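PDB 3MJZ: FG41 Malonate Semialdehyde Decarboxylase from Coryneform bacterium, which belongs to the tautomerase superfamily, a group of small alpha/beta proteins, and is assembled here as three copies of one chain. Local coordinates for residues L2-L7 / F39-A44; H24-E29 / A86-S91; I50-A55 / P63-I68; H69-A74 / A105-A110. All coordinates share one frame; numbering follows the deposited sequence.

Contact 1 (L2-L7 / F39-A44); sequences LIRIDL and FQILTA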
loop_
_atom_site.group_PDB
_atom_site.type_symbol
_atom_site.label_atom_id
_atom_site.label_comp_id
_atom_site.label_asym_id
_atom_site.label_seq_id
_atom_site.Cartn_x
_atom_site.Cartn_y
_atom_site.Cartn_z
ATOM N N LEU A 2 -10.142 0.225 3.260
ATOM C CA LEU A 2 -9.656 0.073 1.904
ATOM C C LEU A 2 -8.892 -1.232 1.884
ATOM O O LEU A 2 -8.032 -1.473 2.739
ATOM C CB LEU A 2 -8.750 1.246 1.477
ATOM C CG LEU A 2 -8.073 1.163 0.082
ATOM C CD1 LEU A 2 -9.039 1.043 -1.082
ATOM C CD2 LEU A 2 -7.129 2.319 -0.145
ATOM N N ILE A 3 -9.225 -2.078 0.909
ATOM C CA ILE A 3 -8.631 -3.421 0.780
ATOM C C ILE A 3 -7.907 -3.515 -0.543
ATOM O O ILE A 3 -8.470 -3.266 -1.604
ATOM C CB ILE A 3 -9.666 -4.567 0.988
ATOM C CG1 ILE A 3 -10.240 -4.505 2.395
ATOM C CG2 ILE A 3 -9.058 -5.932 0.823
ATOM C CD1 ILE A 3 -11.507 -3.806 2.416
ATOM N N ARG A 4 -6.622 -3.804 -0.448
ATOM C CA ARG A 4 -5.789 -4.058 -1.596
ATOM C C ARG A 4 -5.683 -5.554 -1.681
ATOM O O ARG A 4 -5.041 -6.199 -0.816
ATOM C CB ARG A 4 -4.389 -3.419 -1.410
ATOM C CG ARG A 4 -4.392 -1.903 -1.435
ATOM C CD ARG A 4 -3.004 -1.275 -1.563
ATOM N NE ARG A 4 -3.180 0.173 -1.549
ATOM C CZ ARG A 4 -3.307 0.928 -2.636
ATOM N NH1 ARG A 4 -3.223 0.391 -3.849
ATOM N NH2 ARG A 4 -3.496 2.230 -2.510
ATOM N N ILE A 5 -6.349 -6.113 -2.691
ATOM C CA ILE A 5 -6.245 -7.562 -2.962
ATOM C C ILE A 5 -5.272 -7.807 -4.096
ATOM O O ILE A 5 -5.548 -7.476 -5.259
ATOM C CB ILE A 5 -7.602 -8.243 -3.266
ATOM C CG1 ILE A 5 -8.586 -8.020 -2.109
ATOM C CG2 ILE A 5 -7.417 -9.729 -3.484
ATOM C CD1 ILE A 5 -9.770 -7.300 -2.468
ATOM N N ASP A 6 -4.128 -8.377 -3.747
ATOM C CA ASP A 6 -3.130 -8.710 -4.746
ATOM C C ASP A 6 -3.116 -10.216 -5.028
ATOM O O ASP A 6 -2.779 -11.029 -4.168
ATOM C CB ASP A 6 -1.759 -8.160 -4.342
ATOM C CG ASP A 6 -1.661 -6.654 -4.539
ATOM O OD1 ASP A 6 -1.248 -6.245 -5.644
ATOM O OD2 ASP A 6 -1.983 -5.881 -3.585
ATOM N N LEU A 7 -3.523 -10.575 -6.237
ATOM C CA LEU A 7 -3.675 -11.981 -6.611
ATOM C C LEU A 7 -2.965 -12.251 -7.928
ATOM O O LEU A 7 -2.246 -11.399 -8.399
ATOM C CB LEU A 7 -5.148 -12.398 -6.623
ATOM C CG LEU A 7 -6.250 -11.693 -7.404
ATOM C CD1 LEU A 7 -7.524 -12.487 -7.209
ATOM C CD2 LEU A 7 -6.485 -10.308 -6.899
ATOM N N PHE A 39 -14.495 -0.828 -0.509
ATOM C CA PHE A 39 -13.411 -0.130 -1.187
ATOM C C PHE A 39 -12.275 -1.095 -1.392
ATOM O O PHE A 39 -11.511 -1.389 -0.469
ATOM C CB PHE A 39 -13.009 1.123 -0.410
ATOM C CG PHE A 39 -14.144 2.045 -0.210
ATOM C CD1 PHE A 39 -14.865 2.038 0.981
ATOM C CD2 PHE A 39 -14.569 2.869 -1.249
ATOM C CE1 PHE A 39 -15.971 2.866 1.145
ATOM C CE2 PHE A 39 -15.667 3.710 -1.088
ATOM C CZ PHE A 39 -16.370 3.703 0.106
ATOM N N GLN A 40 -12.186 -1.585 -2.624
ATOM C CA GLN A 40 -11.233 -2.631 -2.974
ATOM C C GLN A 40 -10.469 -2.281 -4.229
ATOM O O GLN A 40 -10.992 -1.619 -5.120
ATOM C CB GLN A 40 -11.959 -3.965 -3.130
ATOM C CG GLN A 40 -12.846 -4.314 -1.904
ATOM C CD GLN A 40 -13.509 -5.663 -2.052
ATOM O OE1 GLN A 40 -14.181 -5.931 -3.055
ATOM N NE2 GLN A 40 -13.310 -6.532 -1.064
ATOM N N ILE A 41 -9.208 -2.681 -4.263
ATOM C CA ILE A 41 -8.375 -2.577 -5.463
ATOM C C ILE A 41 -7.842 -3.982 -5.760
ATOM O O ILE A 41 -7.106 -4.523 -4.943
ATOM C CB ILE A 41 -7.154 -1.604 -5.256
ATOM C CG1 ILE A 41 -7.568 -0.335 -4.449
ATOM C CG2 ILE A 41 -6.377 -1.379 -6.588
ATOM C CD1 ILE A 41 -7.165 0.984 -5.004
ATOM N N LEU A 42 -8.226 -4.570 -6.899
ATOM C CA LEU A 42 -7.645 -5.856 -7.342
ATOM C C LEU A 42 -6.476 -5.670 -8.296
ATOM O O LEU A 42 -6.586 -4.983 -9.307
ATOM C CB LEU A 42 -8.692 -6.763 -7.999
ATOM C CG LEU A 42 -9.702 -7.540 -7.143
ATOM C CD1 LEU A 42 -10.463 -6.625 -6.191
ATOM C CD2 LEU A 42 -10.681 -8.243 -8.057
ATOM N N THR A 43 -5.352 -6.282 -7.965
ATOM C CA THR A 43 -4.191 -6.296 -8.850
ATOM C C THR A 43 -3.770 -7.757 -9.118
ATOM O O THR A 43 -3.252 -8.468 -8.224
ATOM C CB THR A 43 -3.017 -5.425 -8.305
ATOM O OG1 THR A 43 -3.515 -4.144 -7.885
ATOM C CG2 THR A 43 -1.952 -5.191 -9.377
ATOM N N ALA A 44 -4.054 -8.194 -10.349
ATOM C CA ALA A 44 -3.621 -9.485 -10.851
ATOM C C ALA A 44 -2.201 -9.387 -11.427
ATOM O O ALA A 44 -1.918 -8.565 -12.294
ATOM C CB ALA A 44 -4.593 -9.971 -11.898
HETATM O O HOH W 1 -3.892 -4.407 -5.151
#
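The guanidinium of Arg4 is met obliquely by Ile41 CD1, 4.2 Å from NH1; the two side chains run side by side off the same surface of the sheet, and NH1 forms a salt bridge with Asp6 OD2 of the second subunit. Beside the carboxylate of Asp6 stands Thr43, whose CB is 3.3 Å from OD1; the salt bridge of OD2 is to Arg4 of the third subunit. On the other surface the amide of Gln40 has Ile5 CD1 against it, 3.9 Å from NE2; its NE2 donates to Ala20 O and its OE1 is hydrogen-bonded to Arg38 NE. The Phe39 ring stacks with Phe103 of the second subunit. Strands 2-7 and 39-44 are the parallel pair of a beta-alpha-beta unit whose helix is 13-30, joined by five backbone bonds from Ile3 N to Phe39 O (2.8 Å) through Leu7 N to Thr43 O (2.9 Å). With CG1 beside the backbone N (chi1 -57°), Ile5 sends CD1 to 3.8 Å from Leu42 CD1. Leu2 CD1 bridges Phe39 CB and Ile41 CG1. A water lies 3.2 Å from Ile41 O and 2.8 Å from Thr43 OG1, with more acceptors around it than it has protons; its bond to Asp6 OD2 is weak.

Contact 2 (H24-E29 / A86-S91); sequences HDALVE and AAITES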
loop_
_atom_site.group_PDB
_atom_site.type_symbol
_atom_site.label_atom_id
_atom_site.label_comp_id
_atom_site.label_asym_id
_atom_site.label_seq_id
_atom_site.Cartn_x
_atom_site.Cartn_y
_atom_site.Cartn_z
ATOM N N HIS A 24 -15.226 -8.949 1.192
ATOM C CA HIS A 24 -16.151 -7.901 1.638
ATOM C C HIS A 24 -17.232 -8.418 2.589
ATOM O O HIS A 24 -17.409 -7.847 3.672
ATOM C CB HIS A 24 -16.798 -7.149 0.475
ATOM C CG HIS A 24 -17.735 -6.067 0.922
ATOM N ND1 HIS A 24 -17.294 -4.904 1.525
ATOM C CD2 HIS A 24 -19.085 -5.981 0.882
ATOM C CE1 HIS A 24 -18.333 -4.147 1.830
ATOM N NE2 HIS A 24 -19.430 -4.774 1.442
ATOM N N ASP A 25 -17.930 -9.489 2.180
ATOM C CA ASP A 25 -18.975 -10.148 2.981
ATOM C C ASP A 25 -18.466 -10.640 4.342
ATOM O O ASP A 25 -19.196 -10.621 5.353
ATOM C CB ASP A 25 -19.586 -11.329 2.218
ATOM C CG ASP A 25 -20.402 -10.902 0.994
ATOM O OD1 ASP A 25 -20.826 -9.725 0.896
ATOM O OD2 ASP A 25 -20.633 -11.772 0.127
ATOM N N ALA A 26 -17.207 -11.073 4.362
ATOM C CA ALA A 26 -16.551 -11.453 5.609
ATOM C C ALA A 26 -16.361 -10.238 6.537
ATOM O O ALA A 26 -16.620 -10.308 7.743
ATOM C CB ALA A 26 -15.229 -12.141 5.310
ATOM N N LEU A 27 -15.923 -9.123 5.958
ATOM C CA LEU A 27 -15.731 -7.881 6.708
ATOM C C LEU A 27 -17.037 -7.347 7.294
ATOM O O LEU A 27 -17.051 -6.895 8.428
ATOM C CB LEU A 27 -15.071 -6.820 5.823
ATOM C CG LEU A 27 -13.563 -6.577 5.765
ATOM C CD1 LEU A 27 -12.720 -7.679 6.402
ATOM C CD2 LEU A 27 -13.167 -6.346 4.321
ATOM N N VAL A 28 -18.119 -7.396 6.515
ATOM C CA VAL A 28 -19.434 -6.897 6.942
ATOM C C VAL A 28 -20.051 -7.752 8.057
ATOM O O VAL A 28 -20.785 -7.235 8.913
ATOM C CB VAL A 28 -20.447 -6.809 5.777
ATOM C CG1 VAL A 28 -21.712 -6.116 6.236
ATOM C CG2 VAL A 28 -19.860 -6.053 4.599
ATOM N N GLU A 29 -19.758 -9.052 8.027
ATOM C CA GLU A 29 -20.184 -9.995 9.055
ATOM C C GLU A 29 -19.419 -9.768 10.358
ATOM O O GLU A 29 -20.024 -9.696 11.413
ATOM C CB GLU A 29 -20.004 -11.429 8.543
ATOM C CG GLU A 29 -20.087 -12.574 9.570
ATOM C CD GLU A 29 -19.475 -13.880 9.018
ATOM O OE1 GLU A 29 -18.737 -14.569 9.780
ATOM O OE2 GLU A 29 -19.713 -14.208 7.809
ATOM N N ALA A 86 -9.981 -15.461 10.081
ATOM C CA ALA A 86 -10.685 -16.754 9.987
ATOM C C ALA A 86 -11.838 -16.690 9.007
ATOM O O ALA A 86 -11.975 -17.563 8.150
ATOM C CB ALA A 86 -11.191 -17.213 11.368
ATOM N N ALA A 87 -12.650 -15.646 9.110
ATOM C CA ALA A 87 -13.842 -15.566 8.291
ATOM C C ALA A 87 -13.516 -15.295 6.819
ATOM O O ALA A 87 -14.183 -15.819 5.930
ATOM C CB ALA A 87 -14.798 -14.540 8.839
ATOM N N ILE A 88 -12.496 -14.485 6.558
ATOM C CA ILE A 88 -12.049 -14.273 5.186
ATOM C C ILE A 88 -11.585 -15.596 4.596
ATOM O O ILE A 88 -11.927 -15.918 3.463
ATOM C CB ILE A 88 -10.931 -13.202 5.081
ATOM C CG1 ILE A 88 -11.528 -11.787 5.258
ATOM C CG2 ILE A 88 -10.172 -13.335 3.753
ATOM C CD1 ILE A 88 -10.495 -10.682 5.554
ATOM N N THR A 89 -10.847 -16.373 5.390
ATOM C CA THR A 89 -10.211 -17.594 4.893
ATOM C C THR A 89 -11.193 -18.756 4.666
ATOM O O THR A 89 -10.986 -19.511 3.724
ATOM C CB THR A 89 -8.988 -18.011 5.745
ATOM O OG1 THR A 89 -8.176 -16.862 6.022
ATOM C CG2 THR A 89 -8.139 -19.029 5.019
ATOM N N GLU A 90 -12.245 -18.885 5.490
ATOM C CA GLU A 90 -13.322 -19.883 5.242
ATOM C C GLU A 90 -14.186 -19.504 4.053
ATOM O O GLU A 90 -14.760 -20.394 3.411
ATOM C CB GLU A 90 -14.316 -20.096 6.408
ATOM C CG GLU A 90 -13.955 -19.641 7.787
ATOM C CD GLU A 90 -13.168 -20.664 8.576
ATOM O OE1 GLU A 90 -13.354 -20.741 9.822
ATOM O OE2 GLU A 90 -12.343 -21.374 7.957
ATOM N N SER A 91 -14.346 -18.198 3.813
ATOM C CA SER A 91 -15.112 -17.688 2.671
ATOM C C SER A 91 -14.446 -18.057 1.354
ATOM O O SER A 91 -15.135 -18.263 0.346
ATOM C CB SER A 91 -15.239 -16.157 2.716
ATOM O OG SER A 91 -15.899 -15.696 3.884
#
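Helices 24-29 and 86-91 run roughly antiparallel, their axes 144° apart in direction and approaching to 8.6 Å, a close packing that brings Ala26 CA within 5.3 Å of Ile88 CA. Such closeness is consistent with the small residues Ala26, Ala87 and Ser91 at the crossing. The methyl of Ala26 points toward the partner helix and touches Ile88 CG1 at 3.7 Å, with Ala87 CB a little further off and Ser91 OG also in contact. Between the two segments the contact is without hydrogen bonds. The hydroxyl of Ser91 instead folds back on its own helix: a chi1 of -60° turns OG away from the carbonyl carbon of Ser91, and it donates to Ala87 O at 2.7 Å. That carbonyl also takes the helical bond from Ser91 N, the two donors arriving from opposite faces of its plane, and Ser91 presents its OG to Ala26 CB only as a packing surface. Deeper in, Leu27 and Ile88 cross obliquely, CD1 against CD1 at 3.8 Å. Toward the solvent, Glu29 has CG anti to the backbone N (chi1 166°) and an extended chain, which carries OE1 across to 4.0 Å from Ala87 CB. Both helices lie on one surface of the central sheet. Leu27 faces strand 2-8, and Ile88 reaches Ile104 of strand 102-109. Before and after 24-29 in the same helix, Ala22 and Val23, then Val30, continue the seam against Ser91, Ile88 and Ala87.

Contact 3 (I50-A55 / P63-I68); sequences IIAEDA and PSVVII
Val65 and Ile67 are the two residues of 63-68 that meet Ile50 and Ala52, in a purely apolar contact. The segment begins in a tight bend: Ser64 is the centre of an inverse gamma turn, closed by a weak bond of 2.8 Å from Val65 N to Pro63 O. Ser64 itself points away from 50-55, and its OG is hydrogen-bonded to Asp10 OD2. Val65 then turns in. Its two methyls, CG1 and CG2, straddle the methyl of Ala52, each 3.9 Å from Ala52 CB, while its CB rests 4.0 Å from Ile50 CG2. Val66 faces the opposite way, onto Ile5. Ile67 comes back toward 50-55 and runs antiparallel alongside the Ile50 side chain. Its chi1 of -65° sets CG1 opposite the carbonyl carbon and the chain runs on nearly straight, so that CD1 lands 3.5 Å from Ile50 CG2, with Ala52 CB at 4.5 Å. The CA atoms of Ala52 and Val65 are 7.1 Å apart, too wide for backbone pairing, so side chains alone join the two. Strand 66-73, which starts here, lies between strands 2-8 and 102-109 in the central sheet. Strand 50-52 is instead paired with a strand of the third subunit in an antiparallel ladder, where Ala52 packs on Phe39 of that subunit, and the contact thus ties the central sheet to the subunit interface.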
loop_
_atom_site.group_PDB
_atom_site.type_symbol
_atom_site.label_atom_id
_atom_site.label_comp_id
_atom_site.label_asym_id
_atom_site.label_seq_id
_atom_site.Cartn_x
_atom_site.Cartn_y
_atom_site.Cartn_z
ATOM N N ILE A 50 4.694 -12.271 -7.443
ATOM C CA ILE A 50 4.325 -12.437 -6.038
ATOM C C ILE A 50 5.120 -13.608 -5.468
ATOM O O ILE A 50 5.050 -14.731 -5.994
ATOM C CB ILE A 50 2.813 -12.696 -5.844
ATOM C CG1 ILE A 50 2.001 -11.480 -6.243
ATOM C CG2 ILE A 50 2.494 -13.038 -4.397
ATOM C CD1 ILE A 50 0.519 -11.710 -6.101
ATOM N N ILE A 51 5.881 -13.325 -4.413
ATOM C CA ILE A 51 6.743 -14.303 -3.738
ATOM C C ILE A 51 6.357 -14.331 -2.257
ATOM O O ILE A 51 6.700 -13.413 -1.500
ATOM C CB ILE A 51 8.271 -13.973 -3.869
ATOM C CG1 ILE A 51 8.660 -13.688 -5.326
ATOM C CG2 ILE A 51 9.112 -15.129 -3.305
ATOM C CD1 ILE A 51 9.867 -12.774 -5.500
ATOM N N ALA A 52 5.627 -15.378 -1.870
ATOM C CA ALA A 52 5.133 -15.561 -0.523
ATOM C C ALA A 52 5.504 -16.951 -0.036
ATOM O O ALA A 52 5.087 -17.949 -0.617
ATOM C CB ALA A 52 3.626 -15.370 -0.496
ATOM N N GLU A 53 6.307 -17.020 1.017
ATOM C CA GLU A 53 6.723 -18.292 1.591
ATOM C C GLU A 53 6.004 -18.516 2.928
ATOM O O GLU A 53 4.920 -17.966 3.154
ATOM C CB GLU A 53 8.257 -18.333 1.727
ATOM C CG GLU A 53 8.969 -18.580 0.382
ATOM C CD GLU A 53 10.456 -18.204 0.356
ATOM O OE1 GLU A 53 11.154 -18.244 1.393
ATOM O OE2 GLU A 53 10.944 -17.875 -0.734
ATOM N N ASP A 54 6.595 -19.309 3.821
ATOM C CA ASP A 54 5.893 -19.730 5.033
ATOM C C ASP A 54 6.489 -19.214 6.346
ATOM O O ASP A 54 6.059 -19.648 7.415
ATOM C CB ASP A 54 5.854 -21.254 5.085
ATOM C CG ASP A 54 7.208 -21.850 5.320
ATOM O OD1 ASP A 54 8.205 -21.159 5.045
ATOM O OD2 ASP A 54 7.289 -23.010 5.777
ATOM N N ALA A 55 7.479 -18.322 6.266
ATOM C CA ALA A 55 8.183 -17.810 7.442
ATOM C C ALA A 55 8.718 -18.954 8.297
ATOM O O ALA A 55 8.952 -18.794 9.506
ATOM C CB ALA A 55 7.289 -16.853 8.271
ATOM N N PRO A 63 1.554 -21.382 -6.587
ATOM C CA PRO A 63 1.845 -20.047 -7.172
ATOM C C PRO A 63 0.702 -19.025 -7.023
ATOM O O PRO A 63 0.935 -17.792 -6.990
ATOM C CB PRO A 63 2.008 -20.353 -8.661
ATOM C CG PRO A 63 2.450 -21.799 -8.691
ATOM C CD PRO A 63 1.751 -22.472 -7.573
ATOM N N SER A 64 -0.519 -19.538 -6.947
ATOM C CA SER A 64 -1.689 -18.695 -6.966
ATOM C C SER A 64 -1.958 -18.106 -5.577
ATOM O O SER A 64 -2.995 -18.373 -4.967
ATOM C CB SER A 64 -2.886 -19.489 -7.523
ATOM O OG SER A 64 -2.560 -20.117 -8.766
ATOM N N VAL A 65 -1.008 -17.306 -5.079
ATOM C CA VAL A 65 -1.137 -16.618 -3.769
ATOM C C VAL A 65 -2.139 -15.467 -3.840
ATOM O O VAL A 65 -2.248 -14.800 -4.870
ATOM C CB VAL A 65 0.217 -16.078 -3.265
ATOM C CG1 VAL A 65 0.033 -15.254 -2.002
ATOM C CG2 VAL A 65 1.215 -17.226 -2.993
ATOM N N VAL A 66 -2.902 -15.276 -2.762
ATOM C CA VAL A 66 -3.842 -14.150 -2.606
ATOM C C VAL A 66 -3.466 -13.378 -1.344
ATOM O O VAL A 66 -3.706 -13.849 -0.232
ATOM C CB VAL A 66 -5.313 -14.619 -2.487
ATOM C CG1 VAL A 66 -6.268 -13.433 -2.351
ATOM C CG2 VAL A 66 -5.721 -15.470 -3.691
ATOM N N ILE A 67 -2.855 -12.209 -1.522
ATOM C CA ILE A 67 -2.467 -11.347 -0.414
ATOM C C ILE A 67 -3.509 -10.236 -0.258
ATOM O O ILE A 67 -3.735 -9.465 -1.184
ATOM C CB ILE A 67 -1.030 -10.783 -0.627
ATOM C CG1 ILE A 67 -0.007 -11.932 -0.589
ATOM C CG2 ILE A 67 -0.669 -9.740 0.432
ATOM C CD1 ILE A 67 1.217 -11.708 -1.431
ATOM N N ILE A 68 -4.148 -10.199 0.914
ATOM C CA ILE A 68 -5.168 -9.185 1.295
ATOM C C ILE A 68 -4.576 -8.254 2.366
ATOM O O ILE A 68 -4.200 -8.698 3.435
ATOM C CB ILE A 68 -6.468 -9.826 1.931
ATOM C CG1 ILE A 68 -6.801 -11.209 1.346
ATOM C CG2 ILE A 68 -7.646 -8.893 1.834
ATOM C CD1 ILE A 68 -7.062 -11.182 -0.094
#

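Contact 4 (H69-A74 / A105-A110); sequences HVFTQA and AITENA
His69 to Ala74 and Ala105 to Ala110 are a parallel pair at one edge of the chain's mixed four-stranded sheet; their strands, 66-73 and 102-109, form a beta-alpha-beta unit connected through helix 78-92. Five backbone bonds zip them together: Val70 N to Ala105 O is the shortest at 2.6 Å, followed by Thr107 N to Val70 O at 2.7 Å, and Ala74 N to Asn109 O closes the far end. Ala105 O also receives a weak bond from His69 ND1, at 3.4 Å. The rings lie on the surface that carries His69, Phe71, Ala105 and Thr107. The His69 imidazole is sandwiched, with Phe71 CZ 3.5 Å above the centre of one face and the methyl of Ala105 over the other, a CH-pi contact 4.3 Å from the ring centroid. Phe71 in turn lies alongside Thr107, CD2 being 3.7 Å from Thr107 CB. The trimer adds edge-to-face contacts: His69 with Phe71 of the third subunit, and Phe71 with His69 of the second. Apolar packing occupies the reverse surface, where Ile106 CD1 presses on Val70 CB at 3.5 Å. Among the polar ends, Asn109 ND2 is bonded to Ile106 O of the second subunit. Glu108 OE2, salt-bridged to Lys81 NZ, passes 3.8 Å from Ala74 CA.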
loop_
_atom_site.group_PDB
_atom_site.type_symbol
_atom_site.label_atom_id
_atom_site.label_comp_id
_atom_site.label_asym_id
_atom_site.label_seq_id
_atom_site.Cartn_x
_atom_site.Cartn_y
_atom_site.Cartn_z
ATOM N N HIS A 69 -4.514 -6.970 2.045
ATOM C CA HIS A 69 -3.935 -5.929 2.882
ATOM C C HIS A 69 -5.101 -5.000 3.280
ATOM O O HIS A 69 -5.701 -4.304 2.449
ATOM C CB HIS A 69 -2.878 -5.193 2.062
ATOM C CG HIS A 69 -1.862 -4.440 2.869
ATOM N ND1 HIS A 69 -2.048 -4.088 4.191
ATOM C CD2 HIS A 69 -0.675 -3.907 2.505
ATOM C CE1 HIS A 69 -1.000 -3.412 4.618
ATOM N NE2 HIS A 69 -0.160 -3.275 3.607
ATOM N N VAL A 70 -5.452 -5.045 4.555
ATOM C CA VAL A 70 -6.609 -4.330 5.064
ATOM C C VAL A 70 -6.148 -3.024 5.714
ATOM O O VAL A 70 -5.284 -3.017 6.608
ATOM C CB VAL A 70 -7.398 -5.212 6.051
ATOM C CG1 VAL A 70 -8.614 -4.483 6.555
ATOM C CG2 VAL A 70 -7.802 -6.518 5.364
ATOM N N PHE A 71 -6.676 -1.918 5.198
ATOM C CA PHE A 71 -6.414 -0.595 5.756
ATOM C C PHE A 71 -7.676 -0.139 6.457
ATOM O O PHE A 71 -8.662 0.164 5.814
ATOM C CB PHE A 71 -6.000 0.406 4.672
ATOM C CG PHE A 71 -4.677 0.101 4.046
ATOM C CD1 PHE A 71 -4.593 -0.748 2.951
ATOM C CD2 PHE A 71 -3.515 0.671 4.535
ATOM C CE1 PHE A 71 -3.374 -1.035 2.361
ATOM C CE2 PHE A 71 -2.288 0.390 3.944
ATOM C CZ PHE A 71 -2.220 -0.467 2.855
ATOM N N THR A 72 -7.632 -0.096 7.783
ATOM C CA THR A 72 -8.810 0.204 8.562
ATOM C C THR A 72 -8.471 1.089 9.778
ATOM O O THR A 72 -7.293 1.229 10.161
ATOM C CB THR A 72 -9.534 -1.105 8.972
ATOM O OG1 THR A 72 -10.877 -0.814 9.396
ATOM C CG2 THR A 72 -8.775 -1.831 10.082
ATOM N N GLN A 73 -9.509 1.695 10.357
ATOM C CA GLN A 73 -9.403 2.502 11.573
ATOM C C GLN A 73 -8.912 1.681 12.755
ATOM O O GLN A 73 -9.253 0.500 12.890
ATOM C CB GLN A 73 -10.756 3.138 11.924
ATOM C CG GLN A 73 -11.297 3.993 10.819
ATOM C CD GLN A 73 -12.714 4.440 11.051
ATOM O OE1 GLN A 73 -12.992 5.265 11.928
ATOM N NE2 GLN A 73 -13.621 3.933 10.231
ATOM N N ALA A 74 -8.107 2.323 13.601
ATOM C CA ALA A 74 -7.641 1.737 14.856
ATOM C C ALA A 74 -8.833 1.450 15.778
ATOM O O ALA A 74 -9.881 2.085 15.654
ATOM C CB ALA A 74 -6.654 2.682 15.525
ATOM N N ALA A 105 -2.705 -8.853 5.955
ATOM C CA ALA A 105 -2.023 -7.802 6.734
ATOM C C ALA A 105 -2.985 -6.632 7.000
ATOM O O ALA A 105 -3.787 -6.256 6.135
ATOM C CB ALA A 105 -0.814 -7.309 5.991
ATOM N N ILE A 106 -2.918 -6.093 8.216
ATOM C CA ILE A 106 -3.755 -4.983 8.615
ATOM C C ILE A 106 -2.853 -3.812 8.907
ATOM O O ILE A 106 -1.880 -3.945 9.636
ATOM C CB ILE A 106 -4.562 -5.207 9.916
ATOM C CG1 ILE A 106 -5.248 -6.578 10.000
ATOM C CG2 ILE A 106 -5.557 -4.056 10.111
ATOM C CD1 ILE A 106 -6.279 -6.832 8.989
ATOM N N THR A 107 -3.201 -2.666 8.336
ATOM C CA THR A 107 -2.532 -1.418 8.620
ATOM C C THR A 107 -3.580 -0.418 9.097
ATOM O O THR A 107 -4.633 -0.257 8.478
ATOM C CB THR A 107 -1.772 -0.889 7.401
ATOM O OG1 THR A 107 -0.836 -1.882 6.977
ATOM C CG2 THR A 107 -1.024 0.390 7.763
ATOM N N GLU A 108 -3.266 0.253 10.200
ATOM C CA GLU A 108 -4.243 1.062 10.916
ATOM C C GLU A 108 -4.070 2.568 10.738
ATOM O O GLU A 108 -2.939 3.085 10.581
ATOM C CB GLU A 108 -4.225 0.694 12.408
ATOM C CG GLU A 108 -4.634 -0.772 12.678
ATOM C CD GLU A 108 -4.945 -1.013 14.130
ATOM O OE1 GLU A 108 -4.156 -0.548 14.985
ATOM O OE2 GLU A 108 -5.986 -1.637 14.424
ATOM N N ASN A 109 -5.208 3.261 10.764
ATOM C CA ASN A 109 -5.215 4.711 10.807
ATOM C C ASN A 109 -6.287 5.285 11.749
ATOM O O ASN A 109 -6.691 4.626 12.708
ATOM C CB ASN A 109 -5.182 5.346 9.383
ATOM C CG ASN A 109 -6.446 5.065 8.518
ATOM O OD1 ASN A 109 -7.478 4.565 8.984
ATOM N ND2 ASN A 109 -6.356 5.441 7.248
ATOM N N ALA A 110 -6.727 6.510 11.473
ATOM C CA ALA A 110 -7.748 7.182 12.268
ATOM C C ALA A 110 -8.953 7.642 11.411
ATOM O O ALA A 110 -8.833 7.803 10.186
ATOM C CB ALA A 110 -7.125 8.361 13.040
#

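In the fold
Contacts 1 and 4 lie in the four-stranded sheet ordered 39-45, 2-8, 66-73, 102-109, and contact 3 reaches it through strand 66-73. Contacts 1 and 4 are its two parallel outer pairs, joined at the antiparallel middle by probable hydrogen bonds such as Leu2 O to Phe71 N (2.8 Å); Asp6 N to Ile67 O (2.8 Å) likewise links contacts 1 and 3. Between contacts 3 and 4, Ile68 O probably accepts from Ala105 N at 2.9 Å. Contact 2 joins the connecting helices of the two beta-alpha-beta units, and Leu27 CD2 packs on Ile3 CD1 at 3.6 Å; it stays about 5 Å at nearest atoms from contacts 3 and 4. All four contacts touch the third subunit.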